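Local coordinates for GTPase-activating protein skywalker (Drosophila melanogaster, PDB 6R82), which acts as a GTPase-activating protein for Rab35 that regulates synaptic vesicle protein recycling and turnover, and is represented here by its TLDc domain, at residues A145-E150 against F154-S159; F78-K83 against G87-Y92; K7-T10 against L15-L18. All blocks are in the same frame, centred on the assembly; numbering follows the deposited sequence.

Contact 1: A145-E150 against F154-S159; sequences AIWMDE and FGKTDS
The beta hairpin of strands 146-149 and 154-156 sets W147 opposite K156 as an antiparallel hydrogen-bonded pair: W147 N gives to K156 O at 3.0 Å, and K156 N returns a bond to W147 O at 2.8 Å. Their side chains run side by side on one face of the sheet. With CG of W147 anti to the backbone N (chi1 -176°), the indole lies next to the lysine, whose chain bends at its last two torsions and carries CE over one ring face, toward the rim. K156 NZ ends 4.3 Å from the centroid of the six-membered ring, 16° off the ring normal, a cation-pi contact.

M148 and G155 form the next, non-hydrogen-bonded pair, their CA atoms 4.1 Å apart. M148 projects to the other face, onto I61, I176 and L179; a CB on G155 would collide with W147 O, so the close pairing probably relies on the absence of a side chain at G155. Toward the turn, D149 N binds F154 O at 3.1 Å. CG of D149 sits between the backbone N and the carbonyl carbon (chi1 70°), which directs the carboxylate to the turn; OD2 takes F154 N at 3.3 Å from above the carboxylate plane, while OD1 accepts from the backbone N of N151 and R153. A leucine here would probably leave those three N-H groups without their acceptor and the turn freer to shift.

At the open end, T157 OG1 donates to A145 O at 2.8 Å, within the carbonyl plane, and also bonds L168 N. A145 and I146 together face I138, a classic beta bulge where this hairpin joins strand 135-138 in the antiparallel sheet of the TLDc domain.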
loop_
_atom_site.group_PDB
_atom_site.type_symbol
_atom_site.label_atom_id
_atom_site.label_comp_id
_atom_site.label_asym_id
_atom_site.label_seq_id
_atom_site.Cartn_x
_atom_site.Cartn_y
_atom_site.Cartn_z
ATOM N N ALA A 145 -2.790 -10.122 1.426
ATOM C CA ALA A 145 -1.358 -9.850 1.329
ATOM C C ALA A 145 -0.893 -8.894 2.420
ATOM O O ALA A 145 0.136 -9.128 3.064
ATOM C CB ALA A 145 -1.024 -9.292 -0.050
ATOM N N ILE A 146 -1.612 -7.789 2.620
ATOM C CA ILE A 146 -1.345 -6.863 3.715
ATOM C C ILE A 146 -2.665 -6.576 4.412
ATOM O O ILE A 146 -3.672 -6.302 3.749
ATOM C CB ILE A 146 -0.695 -5.545 3.240
ATOM C CG1 ILE A 146 0.590 -5.813 2.465
ATOM C CG2 ILE A 146 -0.387 -4.630 4.418
ATOM C CD1 ILE A 146 1.327 -4.543 2.076
ATOM N N TRP A 147 -2.660 -6.639 5.742
ATOM C CA TRP A 147 -3.838 -6.375 6.559
ATOM C C TRP A 147 -3.370 -5.619 7.786
ATOM O O TRP A 147 -2.365 -5.994 8.388
ATOM C CB TRP A 147 -4.545 -7.675 6.968
ATOM C CG TRP A 147 -5.829 -7.456 7.744
ATOM C CD1 TRP A 147 -7.096 -7.485 7.248
ATOM C CD2 TRP A 147 -5.953 -7.165 9.145
ATOM N NE1 TRP A 147 -8.007 -7.240 8.254
ATOM C CE2 TRP A 147 -7.330 -7.035 9.425
ATOM C CE3 TRP A 147 -5.034 -7.006 10.187
ATOM C CZ2 TRP A 147 -7.808 -6.750 10.703
ATOM C CZ3 TRP A 147 -5.508 -6.723 11.454
ATOM C CH2 TRP A 147 -6.885 -6.598 11.704
ATOM N N MET A 148 -4.071 -4.548 8.143
ATOM C CA MET A 148 -3.683 -3.717 9.274
ATOM C C MET A 148 -4.925 -3.271 10.031
ATOM O O MET A 148 -5.987 -3.079 9.441
ATOM C CB MET A 148 -2.879 -2.497 8.810
ATOM C CG MET A 148 -1.472 -2.812 8.321
ATOM S SD MET A 148 -0.492 -1.316 8.007
ATOM C CE MET A 148 -1.313 -0.753 6.499
ATOM N N ASP A 149 -4.784 -3.100 11.340
ATOM C CA ASP A 149 -5.935 -2.821 12.188
ATOM C C ASP A 149 -6.183 -1.316 12.311
ATOM O O ASP A 149 -5.420 -0.482 11.813
ATOM C CB ASP A 149 -5.772 -3.487 13.570
ATOM C CG ASP A 149 -4.686 -2.844 14.458
ATOM O OD1 ASP A 149 -4.318 -1.659 14.293
ATOM O OD2 ASP A 149 -4.208 -3.556 15.376
ATOM N N GLU A 150 -7.273 -0.976 13.000
ATOM C CA GLU A 150 -7.757 0.397 13.067
ATOM C C GLU A 150 -6.830 1.313 13.846
ATOM O O GLU A 150 -6.993 2.536 13.770
ATOM C CB GLU A 150 -9.155 0.440 13.697
ATOM C CG GLU A 150 -9.161 0.139 15.197
ATOM C CD GLU A 150 -10.559 -0.133 15.744
ATOM O OE1 GLU A 150 -11.050 0.687 16.552
ATOM O OE2 GLU A 150 -11.167 -1.162 15.370
ATOM N N PHE A 154 -1.000 -3.278 14.814
ATOM C CA PHE A 154 -0.728 -4.662 14.452
ATOM C C PHE A 154 -1.284 -4.972 13.070
ATOM O O PHE A 154 -2.274 -4.382 12.631
ATOM C CB PHE A 154 -1.338 -5.664 15.451
ATOM C CG PHE A 154 -0.910 -5.464 16.873
ATOM C CD1 PHE A 154 0.426 -5.525 17.222
ATOM C CD2 PHE A 154 -1.854 -5.230 17.868
ATOM C CE1 PHE A 154 0.831 -5.341 18.531
ATOM C CE2 PHE A 154 -1.456 -5.046 19.187
ATOM C CZ PHE A 154 -0.110 -5.104 19.516
ATOM N N GLY A 155 -0.664 -5.947 12.407
ATOM C CA GLY A 155 -1.071 -6.333 11.076
ATOM C C GLY A 155 -0.660 -7.754 10.767
ATOM O O GLY A 155 0.057 -8.402 11.534
ATOM N N LYS A 156 -1.126 -8.234 9.619
ATOM C CA LYS A 156 -0.864 -9.593 9.184
ATOM C C LYS A 156 -0.490 -9.571 7.711
ATOM O O LYS A 156 -0.754 -8.600 6.997
ATOM C CB LYS A 156 -2.081 -10.503 9.410
ATOM C CG LYS A 156 -2.553 -10.567 10.867
ATOM C CD LYS A 156 -3.662 -11.599 11.048
ATOM C CE LYS A 156 -5.047 -11.006 10.812
ATOM N NZ LYS A 156 -5.785 -10.783 12.096
ATOM N N THR A 157 0.132 -10.656 7.260
ATOM C CA THR A 157 0.449 -10.802 5.851
ATOM C C THR A 157 0.383 -12.275 5.476
ATOM O O THR A 157 0.831 -13.139 6.231
ATOM C CB THR A 157 1.829 -10.229 5.520
ATOM O OG1 THR A 157 2.201 -10.632 4.197
ATOM C CG2 THR A 157 2.859 -10.729 6.513
ATOM N N ASP A 158 -0.168 -12.541 4.296
ATOM C CA ASP A 158 -0.471 -13.885 3.840
ATOM C C ASP A 158 -0.282 -13.903 2.331
ATOM O O ASP A 158 -0.173 -12.857 1.690
ATOM C CB ASP A 158 -1.904 -14.280 4.241
ATOM C CG ASP A 158 -2.185 -15.778 4.100
ATOM O OD1 ASP A 158 -1.360 -16.509 3.504
ATOM O OD2 ASP A 158 -3.257 -16.218 4.583
ATOM N N SER A 159 -0.231 -15.100 1.763
ATOM C CA SER A 159 -0.322 -15.209 0.317
ATOM C C SER A 159 -1.736 -14.885 -0.136
ATOM O O SER A 159 -2.716 -15.205 0.540
ATOM C CB SER A 159 0.062 -16.612 -0.144
ATOM O OG SER A 159 1.343 -16.956 0.345
#

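Contact 2: F78-K83 against G87-Y92; sequences FERNVK and GQRQAY
R89 reaches back across a chain reversal to N81, within the long loop that connects the antiparallel strands 68-73 and 99-104. The R89 side chain leaves CB with CG anti to the backbone N (chi1 -170°) and stays extended as far as NE, so it runs along the opposing backbone. CG passes 4.1 Å from V82 O. At NE the first bond forms, 3.0 Å to N81 OD1, in the amide carbonyl plane and on a lone pair. CZ sits beneath R80 O, which lies 3.2 Å above the guanidinium plane over its centre; this carbonyl faces the cation without hydrogen-bonding to it, and its dipole is likely to ease the positive charge. At the tip, NH2 meets the same N81 OD1 at 2.9 Å, but from 39° out of the carbonyl plane, and bonds A131 O as well. One oxygen is thus gripped side-on by two nitrogens, with OD1 lying in the guanidinium plane, which fixes the rotation of the arginine head. R80 turns its own guanidinium to a salt bridge with E52 and a cation-pi contact with Y48.

The backbones meet in a single bridge between K83 and R89. Q90 N donates to V82 O at 2.9 Å in a nearly straight bond (175° at the hydrogen), and K83 CA makes a CA-H...O contact with Q88 O. Beyond CB, the K83 chain passes G87, its CD 3.6 Å from G87 O. Farther along, a water spans the two segments, donating to E79 O at 2.8 Å and to Q90 O at 3.2 Å.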
loop_
_atom_site.group_PDB
_atom_site.type_symbol
_atom_site.label_atom_id
_atom_site.label_comp_id
_atom_site.label_asym_id
_atom_site.label_seq_id
_atom_site.Cartn_x
_atom_site.Cartn_y
_atom_site.Cartn_z
ATOM N N PHE A 78 -10.692 7.106 -0.737
ATOM C CA PHE A 78 -12.063 7.602 -0.726
ATOM C C PHE A 78 -13.032 6.619 -1.368
ATOM O O PHE A 78 -14.203 6.569 -0.983
ATOM C CB PHE A 78 -12.130 8.937 -1.469
ATOM C CG PHE A 78 -13.491 9.605 -1.449
ATOM C CD1 PHE A 78 -13.841 10.455 -0.409
ATOM C CD2 PHE A 78 -14.393 9.417 -2.500
ATOM C CE1 PHE A 78 -15.081 11.100 -0.390
ATOM C CE2 PHE A 78 -15.633 10.049 -2.500
ATOM C CZ PHE A 78 -15.982 10.892 -1.444
ATOM N N GLU A 79 -12.573 5.846 -2.353
ATOM C CA GLU A 79 -13.463 4.934 -3.067
ATOM C C GLU A 79 -13.828 3.684 -2.265
ATOM O O GLU A 79 -14.588 2.859 -2.767
ATOM C CB GLU A 79 -12.831 4.535 -4.409
ATOM C CG GLU A 79 -12.820 5.718 -5.413
ATOM C CD GLU A 79 -12.206 5.368 -6.775
ATOM O OE1 GLU A 79 -11.900 4.185 -7.025
ATOM O OE2 GLU A 79 -12.035 6.293 -7.602
ATOM N N ARG A 80 -13.333 3.536 -1.033
ATOM C CA ARG A 80 -13.672 2.362 -0.235
ATOM C C ARG A 80 -15.172 2.246 0.024
ATOM O O ARG A 80 -15.643 1.150 0.355
ATOM C CB ARG A 80 -12.915 2.402 1.094
ATOM C CG ARG A 80 -13.317 3.587 1.963
ATOM C CD ARG A 80 -12.377 3.792 3.137
ATOM N NE ARG A 80 -12.851 4.862 4.021
ATOM C CZ ARG A 80 -12.601 6.162 3.850
ATOM N NH1 ARG A 80 -11.864 6.596 2.808
ATOM N NH2 ARG A 80 -13.094 7.039 4.710
ATOM N N ASN A 81 -15.933 3.342 -0.118
ATOM C CA ASN A 81 -17.344 3.377 0.249
ATOM C C ASN A 81 -18.271 3.373 -0.956
ATOM O O ASN A 81 -19.480 3.541 -0.789
ATOM C CB ASN A 81 -17.640 4.595 1.127
ATOM C CG ASN A 81 -17.089 4.444 2.525
ATOM O OD1 ASN A 81 -17.229 3.387 3.134
ATOM N ND2 ASN A 81 -16.464 5.502 3.049
ATOM N N VAL A 82 -17.731 3.194 -2.165
ATOM C CA VAL A 82 -18.554 3.195 -3.367
ATOM C C VAL A 82 -19.537 2.027 -3.313
ATOM O O VAL A 82 -19.183 0.910 -2.916
ATOM C CB VAL A 82 -17.652 3.127 -4.613
ATOM C CG1 VAL A 82 -18.431 2.660 -5.843
ATOM C CG2 VAL A 82 -16.970 4.503 -4.857
ATOM N N LYS A 83 -20.784 2.287 -3.695
ATOM C CA LYS A 83 -21.805 1.249 -3.788
ATOM C C LYS A 83 -22.052 0.879 -5.247
ATOM O O LYS A 83 -21.960 1.726 -6.136
ATOM C CB LYS A 83 -23.117 1.713 -3.145
ATOM C CG LYS A 83 -23.007 2.197 -1.697
ATOM C CD LYS A 83 -24.375 2.621 -1.183
ATOM C CE LYS A 83 -24.297 3.891 -0.346
ATOM N NZ LYS A 83 -23.579 3.675 0.948
ATOM N N GLY A 87 -27.000 -0.848 -4.717
ATOM C CA GLY A 87 -26.809 -0.142 -3.466
ATOM C C GLY A 87 -26.025 -0.913 -2.431
ATOM O O GLY A 87 -26.066 -0.559 -1.248
ATOM N N GLN A 88 -25.317 -1.963 -2.836
ATOM C CA GLN A 88 -24.471 -2.718 -1.931
ATOM C C GLN A 88 -23.052 -2.167 -1.966
ATOM O O GLN A 88 -22.464 -2.015 -3.041
ATOM C CB GLN A 88 -24.456 -4.195 -2.305
ATOM C CG GLN A 88 -23.590 -5.007 -1.374
ATOM C CD GLN A 88 -23.866 -6.490 -1.466
ATOM O OE1 GLN A 88 -24.247 -6.997 -2.519
ATOM N NE2 GLN A 88 -23.664 -7.200 -0.358
ATOM N N ARG A 89 -22.507 -1.867 -0.793
ATOM C CA ARG A 89 -21.140 -1.374 -0.717
ATOM C C ARG A 89 -20.170 -2.378 -1.334
ATOM O O ARG A 89 -20.230 -3.577 -1.051
ATOM C CB ARG A 89 -20.770 -1.114 0.733
ATOM C CG ARG A 89 -19.457 -0.378 0.933
ATOM C CD ARG A 89 -19.207 -0.313 2.411
ATOM N NE ARG A 89 -18.070 0.503 2.827
ATOM C CZ ARG A 89 -16.885 0.003 3.162
ATOM N NH1 ARG A 89 -16.673 -1.305 3.094
ATOM N NH2 ARG A 89 -15.913 0.809 3.576
ATOM N N GLN A 90 -19.258 -1.885 -2.169
ATOM C CA GLN A 90 -18.263 -2.752 -2.782
ATOM C C GLN A 90 -17.084 -2.929 -1.840
ATOM O O GLN A 90 -16.495 -1.945 -1.383
ATOM C CB GLN A 90 -17.803 -2.165 -4.116
ATOM C CG GLN A 90 -18.875 -2.214 -5.192
ATOM C CD GLN A 90 -19.332 -3.639 -5.480
ATOM O OE1 GLN A 90 -20.317 -4.114 -4.900
ATOM N NE2 GLN A 90 -18.613 -4.331 -6.364
ATOM N N ALA A 91 -16.736 -4.181 -1.550
ATOM C CA ALA A 91 -15.597 -4.445 -0.676
ATOM C C ALA A 91 -14.292 -4.001 -1.331
ATOM O O ALA A 91 -13.620 -3.078 -0.850
ATOM C CB ALA A 91 -15.543 -5.930 -0.319
ATOM N N TYR A 92 -13.939 -4.612 -2.458
ATOM C CA TYR A 92 -12.642 -4.408 -3.089
ATOM C C TYR A 92 -12.750 -3.419 -4.244
ATOM O O TYR A 92 -13.726 -3.429 -4.999
ATOM C CB TYR A 92 -12.072 -5.738 -3.590
ATOM C CG TYR A 92 -11.362 -6.518 -2.507
ATOM C CD1 TYR A 92 -10.036 -6.239 -2.190
ATOM C CD2 TYR A 92 -12.017 -7.525 -1.784
ATOM C CE1 TYR A 92 -9.373 -6.931 -1.198
ATOM C CE2 TYR A 92 -11.350 -8.237 -0.779
ATOM C CZ TYR A 92 -10.030 -7.932 -0.495
ATOM O OH TYR A 92 -9.335 -8.601 0.490
HETATM O O HOH W 1 -15.386 0.251 -3.402
#

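Contact 3: K7-T10 against L15-L18; sequences KTWT and LFTL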
loop_
_atom_site.group_PDB
_atom_site.type_symbol
_atom_site.label_atom_id
_atom_site.label_comp_id
_atom_site.label_asym_id
_atom_site.label_seq_id
_atom_site.Cartn_x
_atom_site.Cartn_y
_atom_site.Cartn_z
ATOM N N LYS A 7 21.832 14.704 0.643
ATOM C CA LYS A 7 20.887 14.699 1.764
ATOM C C LYS A 7 19.511 14.221 1.322
ATOM O O LYS A 7 18.862 13.437 2.027
ATOM C CB LYS A 7 20.800 16.097 2.393
ATOM C CG LYS A 7 20.102 16.129 3.763
ATOM C CD LYS A 7 19.418 17.478 4.044
ATOM C CE LYS A 7 18.096 17.650 3.262
ATOM N NZ LYS A 7 16.906 16.947 3.861
ATOM N N THR A 8 19.058 14.664 0.142
ATOM C CA THR A 8 17.773 14.214 -0.385
ATOM C C THR A 8 17.755 12.702 -0.559
ATOM O O THR A 8 16.802 12.027 -0.138
ATOM C CB THR A 8 17.478 14.913 -1.712
ATOM O OG1 THR A 8 17.441 16.329 -1.499
ATOM C CG2 THR A 8 16.153 14.438 -2.314
ATOM N N TRP A 9 18.807 12.149 -1.182
ATOM C CA TRP A 9 18.883 10.701 -1.349
ATOM C C TRP A 9 18.908 10.001 -0.001
ATOM O O TRP A 9 18.213 9.003 0.199
ATOM C CB TRP A 9 20.123 10.288 -2.159
ATOM C CG TRP A 9 20.158 8.776 -2.370
ATOM C CD1 TRP A 9 19.565 8.072 -3.392
ATOM C CD2 TRP A 9 20.761 7.798 -1.511
ATOM N NE1 TRP A 9 19.796 6.715 -3.235
ATOM C CE2 TRP A 9 20.528 6.526 -2.088
ATOM C CE3 TRP A 9 21.488 7.875 -0.315
ATOM C CZ2 TRP A 9 20.999 5.343 -1.507
ATOM C CZ3 TRP A 9 21.965 6.700 0.255
ATOM C CH2 TRP A 9 21.713 5.453 -0.338
ATOM N N THR A 10 19.727 10.498 0.935
ATOM C CA THR A 10 19.882 9.795 2.212
ATOM C C THR A 10 18.566 9.741 2.984
ATOM O O THR A 10 18.227 8.711 3.579
ATOM C CB THR A 10 20.969 10.460 3.068
ATOM O OG1 THR A 10 22.190 10.562 2.320
ATOM C CG2 THR A 10 21.224 9.636 4.339
ATOM N N LEU A 15 12.432 5.368 -1.312
ATOM C CA LEU A 15 11.768 5.861 -2.516
ATOM C C LEU A 15 12.660 5.712 -3.741
ATOM O O LEU A 15 12.202 5.270 -4.804
ATOM C CB LEU A 15 11.378 7.330 -2.343
ATOM C CG LEU A 15 10.132 7.653 -1.518
ATOM C CD1 LEU A 15 9.875 9.143 -1.560
ATOM C CD2 LEU A 15 8.962 6.909 -2.088
ATOM N N PHE A 16 13.936 6.097 -3.614
ATOM C CA PHE A 16 14.848 6.015 -4.751
ATOM C C PHE A 16 15.088 4.572 -5.164
ATOM O O PHE A 16 15.240 4.292 -6.361
ATOM C CB PHE A 16 16.165 6.728 -4.421
ATOM C CG PHE A 16 16.056 8.230 -4.455
ATOM C CD1 PHE A 16 16.043 8.909 -5.664
ATOM C CD2 PHE A 16 15.947 8.963 -3.279
ATOM C CE1 PHE A 16 15.917 10.294 -5.709
ATOM C CE2 PHE A 16 15.834 10.349 -3.309
ATOM C CZ PHE A 16 15.825 11.020 -4.534
ATOM N N THR A 17 15.079 3.642 -4.197
ATOM C CA THR A 17 15.189 2.217 -4.516
ATOM C C THR A 17 13.972 1.731 -5.282
ATOM O O THR A 17 14.096 0.916 -6.201
ATOM C CB THR A 17 15.350 1.393 -3.234
ATOM O OG1 THR A 17 16.423 1.930 -2.453
ATOM C CG2 THR A 17 15.645 -0.060 -3.555
ATOM N N LEU A 18 12.782 2.211 -4.902
ATOM C CA LEU A 18 11.532 1.785 -5.532
ATOM C C LEU A 18 11.254 2.470 -6.865
ATOM O O LEU A 18 10.379 2.005 -7.605
ATOM C CB LEU A 18 10.343 2.091 -4.614
ATOM C CG LEU A 18 10.220 1.294 -3.334
ATOM C CD1 LEU A 18 9.011 1.782 -2.575
ATOM C CD2 LEU A 18 10.092 -0.176 -3.672
#
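T8 OG1 hydrogen-bonds to N4 O, one helical turn back, while the methyl of the same threonine meets F16 across the contact. No hydrogen bond joins K7-T10 to L15-L18; what holds them is apolar and aromatic packing between two short consecutive helices. OG1 of T8 lies beside the backbone N (chi1 -60°) and CG2 takes the position anti to it, which brings CG2 to 4.1 Å from F16 CZ. The two side chains cross at about a right angle, with the ring turning its tip atom to the methyl.

F16 does most of the touching, since its CB is directed at the other helix and its ring reaches the backbone of T8 and W9 with CE2. F16 CE2 comes 3.6 Å from W9 CA and 3.7 Å from T8 O, the latter lying at the ring edge near its plane. W9 meets the same phenylalanine through the pyrrole side of the indole. Its CG is anti to the backbone N (chi1 -178°), and CD1 comes 3.7 Å from F16 CG, while NE1 is 3.8 Å from F16 CB. The five-membered ring and the phenyl ring have centroids 5.1 Å apart and planes inclined at 34°, an oblique pairing. Both aromatic residues also touch a crystal neighbour, so lattice contacts may influence how they lie.

A second tie between the helices is the bond of T10 O to the side-chain amide of Q13. Helix 5-11 thus packs on the outward side of helix 13-18, whose L15 rests on L58 and whose L18 rests on L58 and M60 of strand 57-63 and on F101 and L103 of strand 99-104.

Overall arrangement
Along the chain the contacts follow in series: contact 3 at the N-terminal helices 5-11 and 13-18, then contact 2 in the loop between strands 68-73 and 99-104, then contact 1 in the hairpin 146-149/154-156. The centres of contacts 2 and 3 are about 35 Å apart, on opposite sides of the chain's centre, and both lie at the surface. Contact 1 is nearer the middle, its centre about 20 Å from that of contact 2 and about 26 Å from that of contact 3. None touches another; the antiparallel sheet links them: strand 57-63 meets side chains from both the hairpin and helix 13-18, and the loop of contact 2 joins two neighbouring strands, so all three belong to one compact TLDc domain of the longer protein.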